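Local atomic coordinates of 6-carboxyhexanoate--CoA ligase (Aquifex aeolicus, PDB entry 5TVA), a protein that belongs to the BioW family of 6-carboxyhexanoate--CoA ligases and binds coenzyme A and adenosine monophosphate in neighbouring pockets. Residues 6-11 with 38-43; 157-162 with 182-187. One frame throughout, in Å; residues are numbered along the deposited sequence.

Contact 1: residues 6-11 with 38-43. With COA (coenzyme A), chain D.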
loop_
_atom_site.group_PDB
_atom_site.type_symbol
_atom_site.label_atom_id
_atom_site.label_comp_id
_atom_site.label_asym_id
_atom_site.label_seq_id
_atom_site.Cartn_x
_atom_site.Cartn_y
_atom_site.Cartn_z
ATOM N N VAL A 6 -15.495 1.239 7.865
ATOM C CA VAL A 6 -15.276 2.495 8.584
ATOM C C VAL A 6 -14.041 3.156 8.003
ATOM O O VAL A 6 -12.921 2.684 8.231
ATOM C CB VAL A 6 -15.105 2.280 10.090
ATOM C CG1 VAL A 6 -14.951 3.624 10.792
ATOM C CG2 VAL A 6 -16.282 1.519 10.641
ATOM N N ARG A 7 -14.230 4.255 7.272
ATOM C CA ARG A 7 -13.125 4.924 6.589
ATOM C C ARG A 7 -12.903 6.303 7.180
ATOM O O ARG A 7 -13.841 7.100 7.249
ATOM C CB ARG A 7 -13.378 5.067 5.085
ATOM C CG ARG A 7 -13.256 3.782 4.289
ATOM C CD ARG A 7 -13.648 4.011 2.804
ATOM N NE ARG A 7 -15.102 3.989 2.636
ATOM C CZ ARG A 7 -15.766 4.320 1.516
ATOM N NH1 ARG A 7 -15.117 4.729 0.427
ATOM N NH2 ARG A 7 -17.095 4.242 1.488
ATOM N N MET A 8 -11.653 6.593 7.553
ATOM C CA MET A 8 -11.269 7.876 8.127
ATOM C C MET A 8 -10.154 8.492 7.298
ATOM O O MET A 8 -9.221 7.800 6.892
ATOM C CB MET A 8 -10.807 7.693 9.582
ATOM C CG MET A 8 -10.351 8.991 10.319
ATOM S SD MET A 8 -8.660 9.570 9.970
ATOM C CE MET A 8 -7.687 8.212 10.626
ATOM N N ARG A 9 -10.259 9.792 7.043
ATOM C CA ARG A 9 -9.162 10.594 6.517
ATOM C C ARG A 9 -9.109 11.895 7.303
ATOM O O ARG A 9 -10.138 12.377 7.789
ATOM C CB ARG A 9 -9.345 10.894 5.036
ATOM C CG ARG A 9 -10.524 11.819 4.760
ATOM C CD ARG A 9 -10.751 11.976 3.279
ATOM N NE ARG A 9 -11.602 13.120 2.970
ATOM C CZ ARG A 9 -12.895 13.016 2.681
ATOM N NH1 ARG A 9 -13.473 11.820 2.655
ATOM N NH2 ARG A 9 -13.609 14.096 2.419
ATOM N N ALA A 10 -7.905 12.457 7.442
ATOM C CA ALA A 10 -7.711 13.679 8.223
ATOM C C ALA A 10 -6.668 14.557 7.553
ATOM O O ALA A 10 -5.685 14.055 7.003
ATOM C CB ALA A 10 -7.290 13.380 9.667
ATOM N N GLN A 11 -6.910 15.867 7.576
ATOM C CA GLN A 11 -6.046 16.867 6.968
ATOM C C GLN A 11 -5.527 17.825 8.031
ATOM O O GLN A 11 -6.115 17.982 9.106
ATOM C CB GLN A 11 -6.775 17.684 5.879
ATOM C CG GLN A 11 -6.971 16.940 4.586
ATOM C CD GLN A 11 -7.656 17.777 3.530
ATOM O OE1 GLN A 11 -8.418 18.701 3.844
ATOM N NE2 GLN A 11 -7.378 17.469 2.260
ATOM N N ASN A 38 -9.096 8.709 17.164
ATOM C CA ASN A 38 -7.919 8.983 17.983
ATOM C C ASN A 38 -6.627 8.880 17.192
ATOM O O ASN A 38 -5.568 9.179 17.749
ATOM C CB ASN A 38 -7.868 8.007 19.169
ATOM C CG ASN A 38 -6.865 8.438 20.247
ATOM O OD1 ASN A 38 -6.984 9.514 20.811
ATOM N ND2 ASN A 38 -5.868 7.614 20.500
ATOM N N ARG A 39 -6.694 8.472 15.904
ATOM C CA ARG A 39 -5.471 8.112 15.181
ATOM C C ARG A 39 -4.548 9.295 14.907
ATOM O O ARG A 39 -3.346 9.186 15.196
ATOM C CB ARG A 39 -5.819 7.371 13.879
ATOM C CG ARG A 39 -4.571 6.882 13.087
ATOM C CD ARG A 39 -4.955 6.025 11.863
ATOM N NE ARG A 39 -3.810 5.578 11.057
ATOM C CZ ARG A 39 -3.162 4.429 11.264
ATOM N NH1 ARG A 39 -3.523 3.634 12.266
ATOM N NH2 ARG A 39 -2.149 4.073 10.480
ATOM N N PRO A 40 -4.984 10.397 14.305
ATOM C CA PRO A 40 -4.031 11.490 14.076
ATOM C C PRO A 40 -3.796 12.333 15.326
ATOM O O PRO A 40 -4.689 12.531 16.150
ATOM C CB PRO A 40 -4.689 12.321 12.969
ATOM C CG PRO A 40 -6.137 12.045 13.104
ATOM C CD PRO A 40 -6.298 10.663 13.682
ATOM N N LYS A 41 -2.574 12.863 15.434
ATOM C CA LYS A 41 -2.208 13.713 16.569
ATOM C C LYS A 41 -2.831 15.101 16.444
ATOM O O LYS A 41 -3.514 15.582 17.362
ATOM C CB LYS A 41 -0.675 13.818 16.684
ATOM C CG LYS A 41 0.098 12.510 16.916
ATOM C CD LYS A 41 -0.879 11.424 17.507
ATOM C CE LYS A 41 -1.453 11.661 18.958
ATOM N NZ LYS A 41 -2.807 11.007 19.134
ATOM N N GLU A 42 -2.587 15.766 15.319
ATOM C CA GLU A 42 -3.114 17.093 15.025
ATOM C C GLU A 42 -3.844 17.013 13.694
ATOM O O GLU A 42 -3.377 16.333 12.787
ATOM C CB GLU A 42 -1.980 18.143 14.946
ATOM C CG GLU A 42 -2.346 19.572 15.371
ATOM C CD GLU A 42 -3.253 19.614 16.591
ATOM O OE1 GLU A 42 -4.409 20.099 16.454
ATOM O OE2 GLU A 42 -2.807 19.178 17.683
ATOM N N PHE A 43 -4.987 17.695 13.583
ATOM C CA PHE A 43 -5.723 17.803 12.332
ATOM C C PHE A 43 -6.677 18.972 12.461
ATOM O O PHE A 43 -7.131 19.287 13.559
ATOM C CB PHE A 43 -6.510 16.528 12.011
ATOM C CG PHE A 43 -7.591 16.199 13.022
ATOM C CD1 PHE A 43 -7.301 15.447 14.167
ATOM C CD2 PHE A 43 -8.897 16.629 12.819
ATOM C CE1 PHE A 43 -8.303 15.128 15.097
ATOM C CE2 PHE A 43 -9.902 16.327 13.747
ATOM C CZ PHE A 43 -9.608 15.575 14.888
HETATM N N1A COA D . -3.759 10.281 0.547
HETATM C C2A COA D . -4.018 11.535 0.148
HETATM N N3A COA D . -5.261 11.985 0.035
HETATM C C4A COA D . -6.308 11.175 0.294
HETATM C C5A COA D . -6.081 9.861 0.709
HETATM C C6A COA D . -4.733 9.438 0.831
HETATM N N6A COA D . -4.444 8.011 1.265
HETATM N N7A COA D . -7.260 9.273 0.920
HETATM C C8A COA D . -8.203 10.155 0.652
HETATM N N9A COA D . -7.644 11.317 0.306
HETATM C C1B COA D . -8.512 12.448 -0.133
HETATM C C2B COA D . -8.200 13.589 -0.591
HETATM O O2B COA D . -7.112 13.585 -1.570
HETATM C C3B COA D . -9.629 13.657 -1.461
HETATM O O3B COA D . -9.496 12.675 -2.524
HETATM P P3B COA D . -9.305 12.919 -4.175
HETATM O O7A COA D . -10.201 11.925 -4.849
HETATM O O8A COA D . -9.648 14.310 -4.615
HETATM O O9A COA D . -7.890 12.630 -4.605
HETATM C C4B COA D . -10.556 13.329 -0.606
HETATM O O4B COA D . -9.813 12.752 0.644
HETATM C C5B COA D . -11.621 12.245 -1.118
HETATM O O5B COA D . -11.095 10.964 -1.051
HETATM P P1A COA D . -11.975 9.585 -0.697
HETATM O O1A COA D . -11.788 8.570 -1.833
HETATM O O2A COA D . -13.442 9.859 -0.465
HETATM O O3A COA D . -11.308 8.915 0.652
HETATM P P2A COA D . -12.053 7.892 1.763
HETATM O O4A COA D . -12.843 8.800 2.716
HETATM O O5A COA D . -13.068 6.964 1.078
HETATM O O6A COA D . -10.831 7.053 2.573
HETATM C CBP COA D . -8.563 5.858 2.896
HETATM C CCP COA D . -9.672 6.466 1.897
HETATM C CDP COA D . -7.808 7.016 3.601
HETATM C CEP COA D . -9.273 5.122 4.053
HETATM C CAP COA D . -7.535 4.883 2.096
HETATM O OAP COA D . -6.361 5.512 1.739
HETATM C C9P COA D . -7.089 3.601 2.853
HETATM O O9P COA D . -7.685 2.552 2.732
HETATM N N8P COA D . -5.920 3.624 3.729
HETATM C C7P COA D . -5.484 2.409 4.491
HETATM C C6P COA D . -4.100 1.924 4.086
HETATM C C5P COA D . -2.934 2.942 4.348
HETATM O O5P COA D . -3.012 4.066 4.021
HETATM N N4P COA D . -1.703 2.438 5.008
HETATM C C3P COA D . -0.567 3.404 5.301
HETATM C C2P COA D . 0.691 2.587 5.621
HETATM S S1P COA D . 0.884 1.449 4.215
#

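Contact 2: residues 157-162 with 182-187. With AMP (adenosine monophosphate), chain C.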
loop_
_atom_site.group_PDB
_atom_site.type_symbol
_atom_site.label_atom_id
_atom_site.label_comp_id
_atom_site.label_asym_id
_atom_site.label_seq_id
_atom_site.Cartn_x
_atom_site.Cartn_y
_atom_site.Cartn_z
ATOM N N THR A 157 6.679 -3.895 12.809
ATOM C CA THR A 157 6.078 -2.649 13.274
ATOM C C THR A 157 4.610 -2.519 12.830
ATOM O O THR A 157 4.103 -3.280 11.993
ATOM C CB THR A 157 6.872 -1.466 12.745
ATOM O OG1 THR A 157 6.644 -1.361 11.338
ATOM C CG2 THR A 157 8.379 -1.692 13.002
ATOM N N LEU A 158 3.925 -1.520 13.403
ATOM C CA LEU A 158 2.542 -1.246 13.013
ATOM C C LEU A 158 2.438 -0.824 11.548
ATOM O O LEU A 158 1.426 -1.099 10.896
ATOM C CB LEU A 158 1.929 -0.173 13.925
ATOM C CG LEU A 158 1.613 -0.596 15.369
ATOM C CD1 LEU A 158 0.955 0.539 16.160
ATOM C CD2 LEU A 158 0.728 -1.841 15.381
ATOM N N ARG A 159 3.463 -0.162 11.008
ATOM C CA ARG A 159 3.444 0.138 9.579
ATOM C C ARG A 159 3.495 -1.140 8.756
ATOM O O ARG A 159 2.819 -1.253 7.721
ATOM C CB ARG A 159 4.592 1.071 9.209
ATOM C CG ARG A 159 4.552 2.332 10.007
ATOM C CD ARG A 159 5.290 3.454 9.334
ATOM N NE ARG A 159 4.560 3.934 8.170
ATOM C CZ ARG A 159 4.446 5.218 7.845
ATOM N NH1 ARG A 159 4.998 6.146 8.628
ATOM N NH2 ARG A 159 3.767 5.570 6.755
ATOM N N THR A 160 4.262 -2.129 9.221
ATOM C CA THR A 160 4.265 -3.421 8.551
ATOM C C THR A 160 2.881 -4.050 8.579
ATOM O O THR A 160 2.389 -4.551 7.556
ATOM C CB THR A 160 5.298 -4.347 9.191
ATOM O OG1 THR A 160 6.580 -3.744 9.055
ATOM C CG2 THR A 160 5.306 -5.695 8.482
ATOM N N VAL A 161 2.232 -4.026 9.743
ATOM C CA VAL A 161 0.890 -4.593 9.851
ATOM C C VAL A 161 -0.030 -3.982 8.803
ATOM O O VAL A 161 -0.765 -4.698 8.112
ATOM C CB VAL A 161 0.345 -4.399 11.280
ATOM C CG1 VAL A 161 -1.103 -4.849 11.376
ATOM C CG2 VAL A 161 1.232 -5.163 12.293
ATOM N N ASP A 162 0.025 -2.654 8.643
ATOM C CA ASP A 162 -0.869 -1.954 7.719
ATOM C C ASP A 162 -0.503 -2.226 6.262
ATOM O O ASP A 162 -1.380 -2.512 5.441
ATOM C CB ASP A 162 -0.822 -0.452 7.984
ATOM C CG ASP A 162 -1.573 -0.054 9.227
ATOM O OD1 ASP A 162 -2.362 -0.882 9.750
ATOM O OD2 ASP A 162 -1.343 1.092 9.683
ATOM N N SER A 182 8.020 5.021 1.559
ATOM C CA SER A 182 7.182 6.004 2.234
ATOM C C SER A 182 7.471 7.425 1.753
ATOM O O SER A 182 8.552 7.738 1.252
ATOM C CB SER A 182 7.384 5.910 3.751
ATOM O OG SER A 182 6.319 6.520 4.467
ATOM N N ASP A 183 6.457 8.279 1.882
ATOM C CA ASP A 183 6.617 9.703 1.614
ATOM C C ASP A 183 7.218 10.443 2.808
ATOM O O ASP A 183 7.888 11.467 2.620
ATOM C CB ASP A 183 5.264 10.309 1.228
ATOM C CG ASP A 183 4.111 9.787 2.094
ATOM O OD1 ASP A 183 4.252 8.705 2.716
ATOM O OD2 ASP A 183 3.050 10.454 2.132
ATOM N N ASP A 184 6.995 9.936 4.026
ATOM C CA ASP A 184 7.540 10.513 5.256
ATOM C C ASP A 184 9.067 10.495 5.245
ATOM O O ASP A 184 9.663 9.407 5.216
ATOM C CB ASP A 184 7.018 9.735 6.468
ATOM C CG ASP A 184 7.764 10.072 7.759
ATOM O OD1 ASP A 184 8.331 11.184 7.873
ATOM O OD2 ASP A 184 7.767 9.214 8.673
ATOM N N PRO A 185 9.735 11.655 5.308
ATOM C CA PRO A 185 11.207 11.670 5.192
ATOM C C PRO A 185 11.952 10.969 6.330
ATOM O O PRO A 185 13.167 10.785 6.205
ATOM C CB PRO A 185 11.550 13.169 5.153
ATOM C CG PRO A 185 10.317 13.880 5.592
ATOM C CD PRO A 185 9.156 13.005 5.254
ATOM N N ASP A 186 11.282 10.561 7.410
ATOM C CA ASP A 186 11.971 9.866 8.498
ATOM C C ASP A 186 11.998 8.353 8.315
ATOM O O ASP A 186 13.007 7.714 8.635
ATOM C CB ASP A 186 11.328 10.189 9.855
ATOM C CG ASP A 186 11.715 11.566 10.394
ATOM O OD1 ASP A 186 12.222 12.416 9.624
ATOM O OD2 ASP A 186 11.502 11.791 11.604
ATOM N N TYR A 187 10.903 7.761 7.841
ATOM C CA TYR A 187 10.848 6.322 7.605
ATOM C C TYR A 187 11.463 6.025 6.242
ATOM O O TYR A 187 11.209 6.743 5.269
ATOM C CB TYR A 187 9.400 5.843 7.678
ATOM C CG TYR A 187 9.180 4.376 7.982
ATOM C CD1 TYR A 187 8.959 3.942 9.286
ATOM C CD2 TYR A 187 9.139 3.429 6.959
ATOM C CE1 TYR A 187 8.728 2.596 9.570
ATOM C CE2 TYR A 187 8.910 2.082 7.231
ATOM C CZ TYR A 187 8.706 1.672 8.534
ATOM O OH TYR A 187 8.473 0.338 8.809
HETATM P P AMP C . 1.775 5.709 3.032
HETATM O O1P AMP C . 1.649 4.201 3.029
HETATM O O2P AMP C . 0.523 6.337 3.608
HETATM O O3P AMP C . 3.104 6.293 3.497
HETATM O "O5'" AMP C . 1.776 6.157 1.497
HETATM C "C5'" AMP C . 2.925 6.014 0.663
HETATM C "C4'" AMP C . 2.607 6.494 -0.735
HETATM O "O4'" AMP C . 1.787 5.494 -1.397
HETATM C "C3'" AMP C . 1.800 7.793 -0.786
HETATM O "O3'" AMP C . 2.619 8.943 -0.912
HETATM C "C2'" AMP C . 0.847 7.609 -1.957
HETATM O "O2'" AMP C . 1.452 8.054 -3.161
HETATM C "C1'" AMP C . 0.676 6.089 -2.014
HETATM N N9 AMP C . -0.545 5.616 -1.322
HETATM C C8 AMP C . -0.993 5.998 -0.110
HETATM N N7 AMP C . -2.159 5.368 0.203
HETATM C C5 AMP C . -2.488 4.556 -0.819
HETATM C C6 AMP C . -3.569 3.585 -1.137
HETATM N N6 AMP C . -4.596 3.348 -0.291
HETATM N N1 AMP C . -3.506 2.942 -2.336
HETATM C C2 AMP C . -2.512 3.164 -3.208
HETATM N N3 AMP C . -1.503 4.022 -2.979
HETATM C C4 AMP C . -1.422 4.730 -1.826
#

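Contact 1: residues 6-11 with 38-43
Met-8 and Ala-10, two residues apart on a strand, make the apolar part of this contact with the loop 38-43. The Met-8 chain starts with CG anti to the backbone N (chi1 179°) and then bends at chi2 and chi3, which brings its terminal CE obliquely across the aliphatic part of Arg-39, 3.7 Å from Arg-39 CD. An extended arginine suits this place, since its methylenes give the methionine methyl an apolar flank while the charged end passes on beyond it. The short Ala-10 CB lets the strand and loop lie close: it meets Pro-40 CG at 3.9 Å and Phe-43 CB at 4.0 Å. At the Gln-11 end the two chains come closest, with Gln-11 O 3.3 Å from Phe-43 CA; no hydrogen bond joins the segments.

The alternation of the strand sends Arg-9 away from the loop, toward coenzyme A. Arg-9 NH1 donates to the phosphate oxygen O4A at 3.1 Å (146° at the hydrogen), which lies in the guanidinium plane, while the ribose carbon C4B sits over one face. Arg-7 NH1 approaches O5A of the same phosphate at 3.1 Å, and its NH2 is salt-bridged to Glu-51.

Further out, strand 3-12 is the middle strand of an antiparallel sheet, between 15-25 and 45-52. Leu-36 of helix 29-37 backs Met-8, and Ser-18 and Met-46 flank Pro-40. The strand is thus two-faced: apolar side chains pack against the loop, and two cationic ones probably offset the phosphate's negative charge.

Contact 2: residues 157-162 with 182-187
Arg-159, in the first turn of helix 158-173, reaches across to the loop 182-187, touching it with CB, CD and the guanidinium. Its CB lies 4.0 Å from Tyr-187 OH. Farther along, CD rests over one face of the tyrosine ring in a CH-pi contact, 3.8 Å from the centroid and 23° off the normal, so the aromatic ring supports the arginine's apolar stem. A bend at chi3 (72°) lifts the guanidinium above the ring, tilted 39° to it; CZ is 5.0 Å from the Tyr-187 centroid, a weak cation-pi attraction at most. NH1 faces Asp-184 OD2 at 4.1 Å, too long for a salt bridge, whereas AMP O3P lies at the edge of the guanidinium, near its plane, 3.4 Å from NH2, with Ser-182 OG close by.

Both backbones are shaped by side-chain bonds. Thr-157 is the N-cap, its OG1 accepting from Thr-160 N at 3.3 Å, and Asp-184 OD1 forms an Asx turn by accepting from Asp-186 N at 3.1 Å. Asp-183 OD1 is only 2.8 Å from AMP O3P, so one of these two acid groups probably holds a proton. The nearby Arg-159 cation would be expected to favour the ionised phosphate.

Overall arrangement
The two contacts, with centres 16 Å apart, belong to different parts of the fold and meet at one salt bridge: Arg-39 NH2 of contact 1 lies 3.2 Å from Asp-162 OD2 of contact 2. Asp-162 uses its other oxygen, OD1, for Arg-144, so two arginines share this carboxylate. Contact 1 supplies Arg-7, Met-8 and Arg-9 to the coenzyme A pocket, and contact 2 supplies Arg-159, Ser-182 and Asp-183 to the AMP pocket. The division is not strict, because the side chain of Arg-159 also comes within about 4 Å of coenzyme A. The bridge joins the loop after helix 29-37 to helix 158-173, with the Arg-39 side chain about 8 Å from AMP.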